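Local structure of possible adhesin (Caldicellulosiruptor kronotskyensis, 4WA0) at residues L119-N133 with L139-T153. The protein probably mediates attachment of the bacterium to cellulose as a tapirin, this chain being its C-terminal, magnesium-binding beta-helix domain. Numbering follows the deposited sequence. Where two conformers were deposited one is given.
Sequences LFSDSNVKLAGPGVN and LASIRGTLEVIDGAT
I142, just before the corner at R143 and G144, packs between L119 and V125 of the preceding coil. Its CG1 meets L119 CD2 at 3.7 Å, and its CD1 meets V125 CG2 at 4.0 Å. The I142 and V125 side chains cross at about a right angle. V125 CG1 also touches L146 CD1, and L127 CB lies 3.6 Å from A152 CB, continuing this apolar row inside the coil. On the outer face K126 and E147 lie side by side and point the same way. Both chains are extended, with CG anti to the backbone N (chi1 -178° and -179°). The methylenes of K126 therefore run along the carboxylate, with CD 3.7 Å from E147 OE1. K126 NZ, 4.4 Å from E147 OE2, stays beyond salt-bridge distance. At the corner, N124 OD1 takes the place of a backbone carbonyl. It accepts from T145 N at 2.9 Å, in the amide plane on a lone pair, with an N-H...O angle of 170°. N124 ND2 is held by E105 of the preceding coil. Just before this corner, S121 OG accepts from S123 N in an ST turn. Parallel backbone bonds join strand 119-121 to 139-142 and strand 125-128 to 145-149; T153 N bonds to V132 O where the third face begins. The register slips by one residue after A128. Such parallel stacking of like strands on three faces is the hallmark of a parallel beta-helix.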
loop_
_atom_site.group_PDB
_atom_site.type_symbol
_atom_site.label_atom_id
_atom_site.label_comp_id
_atom_site.label_asym_id
_atom_site.label_seq_id
_atom_site.Cartn_x
_atom_site.Cartn_y
_atom_site.Cartn_z
ATOM N N LEU A 119 12.284 -8.706 5.965
ATOM C CA LEU A 119 11.754 -9.130 4.668
ATOM C C LEU A 119 11.530 -10.634 4.666
ATOM O O LEU A 119 12.405 -11.448 5.045
ATOM C CB LEU A 119 12.784 -8.752 3.590
ATOM C CG LEU A 119 12.403 -9.040 2.145
ATOM C CD1 LEU A 119 13.029 -8.037 1.230
ATOM C CD2 LEU A 119 12.742 -10.464 1.718
ATOM N N PHE A 120 10.372 -11.037 4.149
ATOM C CA PHE A 120 10.042 -12.465 3.987
ATOM C C PHE A 120 9.510 -12.664 2.631
ATOM O O PHE A 120 8.503 -12.000 2.286
ATOM C CB PHE A 120 8.976 -12.876 4.990
ATOM C CG PHE A 120 9.413 -12.801 6.408
ATOM C CD1 PHE A 120 9.278 -11.636 7.133
ATOM C CD2 PHE A 120 9.980 -13.907 7.023
ATOM C CE1 PHE A 120 9.736 -11.567 8.428
ATOM C CE2 PHE A 120 10.447 -13.833 8.323
ATOM C CZ PHE A 120 10.344 -12.651 9.003
ATOM N N SER A 121 10.151 -13.518 1.833
ATOM C CA SER A 121 9.700 -13.833 0.509
ATOM C C SER A 121 9.643 -15.321 0.389
ATOM O O SER A 121 10.607 -16.036 0.800
ATOM C CB SER A 121 10.603 -13.279 -0.581
ATOM O OG SER A 121 10.372 -13.982 -1.802
ATOM N N ASP A 122 8.563 -15.820 -0.194
ATOM C CA ASP A 122 8.379 -17.264 -0.401
ATOM C C ASP A 122 8.941 -17.719 -1.743
ATOM O O ASP A 122 8.882 -18.906 -2.078
ATOM C CB ASP A 122 6.905 -17.698 -0.216
ATOM C CG ASP A 122 6.456 -17.657 1.217
ATOM O OD1 ASP A 122 7.335 -17.650 2.130
ATOM O OD2 ASP A 122 5.200 -17.715 1.410
ATOM N N SER A 123 9.581 -16.793 -2.470
ATOM C CA SER A 123 10.138 -17.067 -3.781
ATOM C C SER A 123 11.400 -16.231 -4.004
ATOM O O SER A 123 12.241 -16.090 -3.093
ATOM C CB SER A 123 9.023 -16.877 -4.844
ATOM O OG SER A 123 9.466 -17.176 -6.151
ATOM N N ASN A 124 11.582 -15.717 -5.194
ATOM C CA ASN A 124 12.755 -14.960 -5.539
ATOM C C ASN A 124 12.579 -13.468 -5.264
ATOM O O ASN A 124 11.471 -12.889 -5.364
ATOM C CB ASN A 124 13.056 -15.167 -6.997
ATOM C CG ASN A 124 13.063 -16.638 -7.377
ATOM O OD1 ASN A 124 13.777 -17.469 -6.767
ATOM N ND2 ASN A 124 12.354 -16.949 -8.400
ATOM N N VAL A 125 13.731 -12.822 -5.028
ATOM C CA VAL A 125 13.834 -11.383 -4.904
ATOM C C VAL A 125 14.829 -10.901 -5.965
ATOM O O VAL A 125 15.963 -11.275 -5.898
ATOM C CB VAL A 125 14.211 -10.901 -3.504
ATOM C CG1 VAL A 125 14.367 -9.389 -3.436
ATOM C CG2 VAL A 125 13.188 -11.393 -2.496
ATOM N N LYS A 126 14.357 -10.167 -6.963
ATOM C CA LYS A 126 15.145 -9.732 -8.129
ATOM C C LYS A 126 15.223 -8.208 -8.152
ATOM O O LYS A 126 14.173 -7.559 -8.136
ATOM C CB LYS A 126 14.513 -10.275 -9.376
ATOM C CG LYS A 126 15.345 -9.886 -10.557
ATOM C CD LYS A 126 14.773 -10.346 -11.852
ATOM C CE LYS A 126 15.595 -9.668 -12.969
ATOM N NZ LYS A 126 15.275 -10.338 -14.249
ATOM N N LEU A 127 16.427 -7.685 -8.019
ATOM C CA LEU A 127 16.683 -6.241 -8.200
ATOM C C LEU A 127 17.477 -6.069 -9.477
ATOM O O LEU A 127 18.480 -6.731 -9.649
ATOM C CB LEU A 127 17.486 -5.661 -7.092
ATOM C CG LEU A 127 16.766 -5.516 -5.766
ATOM C CD1 LEU A 127 16.742 -6.828 -5.111
ATOM C CD2 LEU A 127 17.667 -4.637 -4.886
ATOM N N ALA A 128 16.949 -5.244 -10.394
ATOM C CA ALA A 128 17.598 -5.073 -11.738
ATOM C C ALA A 128 17.572 -3.632 -12.165
ATOM O O ALA A 128 16.499 -3.067 -12.395
ATOM C CB ALA A 128 16.916 -5.948 -12.744
ATOM N N GLY A 129 18.747 -3.050 -12.258
ATOM C CA GLY A 129 18.889 -1.729 -12.884
ATOM C C GLY A 129 19.691 -0.741 -12.062
ATOM O O GLY A 129 19.801 -0.855 -10.834
ATOM N N PRO A 130 20.262 0.276 -12.725
ATOM C CA PRO A 130 20.963 1.277 -11.998
ATOM C C PRO A 130 20.074 1.970 -10.979
ATOM O O PRO A 130 18.910 2.225 -11.201
ATOM C CB PRO A 130 21.416 2.279 -13.087
ATOM C CG PRO A 130 21.516 1.444 -14.292
ATOM C CD PRO A 130 20.314 0.530 -14.194
ATOM N N GLY A 131 20.668 2.269 -9.843
ATOM C CA GLY A 131 19.948 2.982 -8.804
ATOM C C GLY A 131 18.918 2.230 -7.965
ATOM O O GLY A 131 18.254 2.887 -7.136
ATOM N N VAL A 132 18.773 0.935 -8.192
ATOM C CA VAL A 132 17.882 0.087 -7.426
ATOM C C VAL A 132 18.677 -0.392 -6.180
ATOM O O VAL A 132 19.562 -1.301 -6.304
ATOM C CB VAL A 132 17.430 -1.114 -8.213
ATOM C CG1 VAL A 132 16.410 -1.920 -7.367
ATOM C CG2 VAL A 132 16.793 -0.700 -9.523
ATOM N N ASN A 133 18.417 0.193 -5.029
ATOM C CA ASN A 133 19.252 -0.037 -3.827
ATOM C C ASN A 133 18.371 -0.485 -2.680
ATOM O O ASN A 133 17.457 0.260 -2.264
ATOM C CB ASN A 133 19.946 1.240 -3.451
ATOM C CG ASN A 133 20.973 1.660 -4.475
ATOM O OD1 ASN A 133 21.692 0.831 -4.985
ATOM N ND2 ASN A 133 20.936 2.923 -4.881
ATOM N N LEU A 139 16.518 -8.624 9.431
ATOM C CA LEU A 139 16.263 -9.980 9.060
ATOM C C LEU A 139 15.683 -10.112 7.663
ATOM O O LEU A 139 14.840 -9.296 7.227
ATOM C CB LEU A 139 15.303 -10.543 10.060
ATOM C CG LEU A 139 14.713 -11.927 9.956
ATOM C CD1 LEU A 139 15.821 -12.916 10.221
ATOM C CD2 LEU A 139 13.656 -12.226 11.011
ATOM N N ALA A 140 16.105 -11.142 6.943
ATOM C CA ALA A 140 15.465 -11.459 5.648
ATOM C C ALA A 140 15.500 -12.974 5.476
ATOM O O ALA A 140 16.469 -13.668 5.866
ATOM C CB ALA A 140 16.121 -10.753 4.461
ATOM N N SER A 141 14.411 -13.462 4.976
ATOM C CA SER A 141 14.206 -14.857 4.675
ATOM C C SER A 141 13.643 -14.940 3.279
ATOM O O SER A 141 12.466 -14.509 3.033
ATOM C CB SER A 141 13.237 -15.433 5.724
ATOM O OG SER A 141 12.942 -16.784 5.462
ATOM N N ILE A 142 14.461 -15.507 2.377
ATOM C CA ILE A 142 14.173 -15.575 0.947
ATOM C C ILE A 142 14.286 -17.009 0.522
ATOM O O ILE A 142 15.392 -17.547 0.466
ATOM C CB ILE A 142 15.128 -14.664 0.147
ATOM C CG1 ILE A 142 14.992 -13.211 0.665
ATOM C CG2 ILE A 142 14.936 -14.851 -1.350
ATOM C CD1 ILE A 142 16.021 -12.247 0.140
ATOM N N ARG A 143 13.168 -17.633 0.159
ATOM C CA ARG A 143 13.190 -19.086 -0.076
ATOM C C ARG A 143 13.763 -19.451 -1.403
ATOM O O ARG A 143 14.147 -20.591 -1.611
ATOM C CB ARG A 143 11.794 -19.736 0.050
ATOM C CG ARG A 143 11.073 -19.445 1.337
ATOM C CD ARG A 143 11.843 -19.970 2.483
ATOM N NE ARG A 143 11.072 -19.867 3.763
ATOM C CZ ARG A 143 10.644 -20.881 4.497
ATOM N NH1 ARG A 143 10.815 -22.133 4.078
ATOM N NH2 ARG A 143 10.014 -20.638 5.662
ATOM N N GLY A 144 13.750 -18.515 -2.328
ATOM C CA GLY A 144 14.406 -18.686 -3.588
ATOM C C GLY A 144 15.732 -17.952 -3.708
ATOM O O GLY A 144 16.568 -17.955 -2.813
ATOM N N THR A 145 15.908 -17.291 -4.825
ATOM C CA THR A 145 17.113 -16.652 -5.155
ATOM C C THR A 145 17.003 -15.155 -4.862
ATOM O O THR A 145 15.984 -14.547 -5.183
ATOM C CB THR A 145 17.470 -16.852 -6.658
ATOM O OG1 THR A 145 17.531 -18.277 -6.971
ATOM C CG2 THR A 145 18.750 -16.101 -7.075
ATOM N N LEU A 146 18.060 -14.594 -4.346
ATOM C CA LEU A 146 18.300 -13.150 -4.265
ATOM C C LEU A 146 19.188 -12.837 -5.488
ATOM O O LEU A 146 20.344 -13.235 -5.546
ATOM C CB LEU A 146 18.961 -12.776 -2.955
ATOM C CG LEU A 146 19.394 -11.302 -2.804
ATOM C CD1 LEU A 146 18.238 -10.352 -3.021
ATOM C CD2 LEU A 146 20.122 -11.008 -1.460
ATOM N N GLU A 147 18.634 -12.128 -6.462
ATOM C CA GLU A 147 19.292 -11.811 -7.739
ATOM C C GLU A 147 19.468 -10.307 -7.758
ATOM O O GLU A 147 18.482 -9.543 -7.670
ATOM C CB GLU A 147 18.389 -12.253 -8.912
ATOM C CG GLU A 147 19.066 -11.947 -10.211
ATOM C CD GLU A 147 18.320 -12.467 -11.430
ATOM O OE1 GLU A 147 17.209 -13.031 -11.258
ATOM O OE2 GLU A 147 18.866 -12.255 -12.539
ATOM N N VAL A 148 20.691 -9.857 -7.911
ATOM C CA VAL A 148 21.058 -8.445 -7.852
ATOM C C VAL A 148 21.885 -8.101 -9.084
ATOM O O VAL A 148 23.054 -8.516 -9.183
ATOM C CB VAL A 148 21.845 -8.110 -6.558
ATOM C CG1 VAL A 148 22.024 -6.614 -6.343
ATOM C CG2 VAL A 148 21.237 -8.732 -5.280
ATOM N N ILE A 149 21.279 -7.442 -10.052
ATOM C CA ILE A 149 21.899 -7.282 -11.393
ATOM C C ILE A 149 21.804 -5.858 -11.953
ATOM O O ILE A 149 20.944 -5.042 -11.543
ATOM C CB ILE A 149 21.365 -8.318 -12.422
ATOM C CG1 ILE A 149 19.917 -8.078 -12.860
ATOM C CG2 ILE A 149 21.551 -9.751 -11.857
ATOM C CD1 ILE A 149 19.474 -8.926 -13.993
ATOM N N ASP A 150 22.630 -5.622 -12.970
ATOM C CA ASP A 150 22.469 -4.476 -13.836
ATOM C C ASP A 150 22.590 -3.164 -13.061
ATOM O O ASP A 150 21.999 -2.116 -13.459
ATOM C CB ASP A 150 21.154 -4.556 -14.625
ATOM C CG ASP A 150 21.071 -5.755 -15.547
ATOM O OD1 ASP A 150 22.100 -6.430 -15.875
ATOM O OD2 ASP A 150 19.951 -6.071 -16.000
ATOM N N GLY A 151 23.406 -3.169 -12.005
ATOM C CA GLY A 151 23.683 -1.973 -11.268
ATOM C C GLY A 151 23.021 -1.821 -9.917
ATOM O O GLY A 151 23.335 -0.865 -9.185
ATOM N N ALA A 152 22.099 -2.759 -9.609
ATOM C CA ALA A 152 21.413 -2.790 -8.363
ATOM C C ALA A 152 22.402 -3.074 -7.256
ATOM O O ALA A 152 23.439 -3.717 -7.501
ATOM C CB ALA A 152 20.285 -3.795 -8.385
ATOM N N THR A 153 22.121 -2.596 -6.063
ATOM C CA THR A 153 22.851 -2.987 -4.867
ATOM C C THR A 153 21.931 -3.478 -3.729
ATOM O O THR A 153 20.777 -3.064 -3.637
ATOM C CB THR A 153 23.811 -1.920 -4.279
ATOM O OG1 THR A 153 23.119 -0.847 -3.650
ATOM C CG2 THR A 153 24.621 -1.283 -5.431
HETATM O O HOH W 1 10.394 -16.677 3.587
HETATM O O HOH W 2 22.465 1.107 -7.652
HETATM O O HOH W 3 23.818 1.779 -10.376
#